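Long-range contact in phosphatidylinositol-specific phospholipase C (Listeria monocytogenes, PDB 2PLC), which is a bacterial enzyme of the phosphatidylinositol-specific phospholipase C family, built on a TIM-barrel type of fold: residues 24-29 with 43-48. Sequence-based numbering, arbitrary orientation.
Sequences THDTMS and AQTQTM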
# COMPACT_ATOMS: atom_id res chain seq x y z
N THR A 24 -3.58 2.69 -1.78
CA THR A 24 -4.52 3.46 -0.97
C THR A 24 -3.98 3.68 0.44
O THR A 24 -3.32 2.80 1.01
CB THR A 24 -5.88 2.76 -0.86
OG1 THR A 24 -5.67 1.38 -0.50
CG2 THR A 24 -6.65 2.84 -2.16
N HIS A 25 -4.22 4.87 0.98
CA HIS A 25 -3.80 5.21 2.33
C HIS A 25 -4.96 4.86 3.25
O HIS A 25 -6.11 5.16 2.94
CB HIS A 25 -3.48 6.71 2.41
CG HIS A 25 -3.38 7.23 3.81
ND1 HIS A 25 -4.25 8.17 4.32
CD2 HIS A 25 -2.51 6.95 4.81
CE1 HIS A 25 -3.91 8.45 5.56
NE2 HIS A 25 -2.86 7.72 5.89
N ASP A 26 -4.65 4.19 4.36
CA ASP A 26 -5.66 3.77 5.34
C ASP A 26 -6.82 3.07 4.62
O ASP A 26 -7.99 3.45 4.74
CB ASP A 26 -6.15 4.98 6.13
CG ASP A 26 -6.57 4.62 7.54
OD1 ASP A 26 -6.69 3.42 7.88
OD2 ASP A 26 -6.76 5.57 8.31
N THR A 27 -6.44 2.05 3.87
CA THR A 27 -7.32 1.23 3.06
C THR A 27 -8.72 0.91 3.62
O THR A 27 -9.71 1.02 2.89
CB THR A 27 -6.61 -0.09 2.74
OG1 THR A 27 -5.34 0.20 2.13
CG2 THR A 27 -7.46 -0.95 1.79
N MET A 28 -8.78 0.51 4.89
CA MET A 28 -10.03 0.11 5.53
C MET A 28 -10.95 1.20 6.07
O MET A 28 -12.04 0.90 6.55
CB MET A 28 -9.75 -0.88 6.66
CG MET A 28 -9.01 -2.13 6.22
SD MET A 28 -9.74 -2.90 4.76
CE MET A 28 -11.13 -3.80 5.49
N SER A 29 -10.51 2.45 6.03
CA SER A 29 -11.32 3.54 6.55
C SER A 29 -12.41 4.03 5.60
O SER A 29 -12.38 5.17 5.11
CB SER A 29 -10.44 4.70 7.00
OG SER A 29 -11.21 5.65 7.72
N ALA A 43 -11.97 11.20 9.69
CA ALA A 43 -11.53 9.81 9.71
C ALA A 43 -11.58 9.07 8.37
O ALA A 43 -10.72 8.24 8.10
CB ALA A 43 -12.33 9.04 10.75
N GLN A 44 -12.58 9.36 7.54
CA GLN A 44 -12.72 8.67 6.26
C GLN A 44 -11.63 8.97 5.23
O GLN A 44 -11.24 10.12 5.03
CB GLN A 44 -14.09 8.95 5.67
CG GLN A 44 -14.42 8.13 4.44
CD GLN A 44 -15.69 8.59 3.76
OE1 GLN A 44 -16.07 9.75 3.86
NE2 GLN A 44 -16.35 7.68 3.06
N THR A 45 -11.15 7.93 4.55
CA THR A 45 -10.13 8.09 3.51
C THR A 45 -10.48 7.37 2.21
O THR A 45 -9.83 7.59 1.18
CB THR A 45 -8.77 7.55 3.97
OG1 THR A 45 -8.92 6.17 4.32
CG2 THR A 45 -8.26 8.34 5.17
N GLN A 46 -11.49 6.51 2.25
CA GLN A 46 -11.91 5.75 1.07
C GLN A 46 -13.44 5.61 0.96
O GLN A 46 -14.17 5.82 1.93
CB GLN A 46 -11.31 4.34 1.11
CG GLN A 46 -9.80 4.26 1.33
CD GLN A 46 -9.00 4.86 0.19
OE1 GLN A 46 -9.46 4.89 -0.95
NE2 GLN A 46 -7.80 5.34 0.49
N THR A 47 -13.91 5.27 -0.23
CA THR A 47 -15.33 5.04 -0.46
C THR A 47 -15.53 3.61 -0.95
O THR A 47 -16.59 3.02 -0.74
CB THR A 47 -15.92 6.02 -1.50
OG1 THR A 47 -15.19 5.93 -2.72
CG2 THR A 47 -15.89 7.44 -0.97
N MET A 48 -14.51 3.07 -1.62
CA MET A 48 -14.55 1.70 -2.12
C MET A 48 -14.14 0.71 -1.04
O MET A 48 -13.28 1.02 -0.22
CB MET A 48 -13.61 1.53 -3.32
CG MET A 48 -14.09 2.15 -4.63
SD MET A 48 -12.94 1.89 -6.01
CE MET A 48 -11.52 2.87 -5.45
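Backbone amides of Thr45 and Gln46 both reach the carbonyl of Ser29, gripping one buried oxygen with two donors. Thr45 N to Ser29 O is the straighter of the two, 3.1 Å with an N-H...O angle of 175°, and lies in the carbonyl plane; Gln46 N to Ser29 O is longer at 3.3 Å and comes from above that plane. The side chain of the same serine turns to the end of helix 40-43: with OG anti to its backbone N (chi1 -170°), Ser29 OG donates to Ala43 O over 2.7 Å. Ser29 also closes a type I turn that begins at Asp26, its N bonded to Asp26 O.

The amide of Gln46 makes the other firm link, NE2 to His25 O at 3.0 Å, with that oxygen almost in the amide plane. A bend at chi2 (-66°) turns CD toward Thr24, and NE2 has a second acceptor in Met257 O. Residues 24-29 leave strand 20-24, a barrel strand of this TIM-barrel-type fold, and the contact ties that exit to the segment running into helix 50-55. Asp62 of strand 60-65 accepts from Asp26 N, and Asp258, just past strand 253-257, is hydrogen-bonded to His25 ND1.

Van der Waals contacts complete the interface. Gln46 CG rests 3.6 Å from Thr27 O; NE2 of Gln46 meets CB of Thr24, and OE1 of Gln46 meets Thr24 CG2. Thr45 meets the loop with both branches: OG1 lies 2.9 Å from Asp26 O and makes at most a weak contact to His25 O, while CG2 approaches Asp26 CB and, obliquely, the His25 ring at ND1.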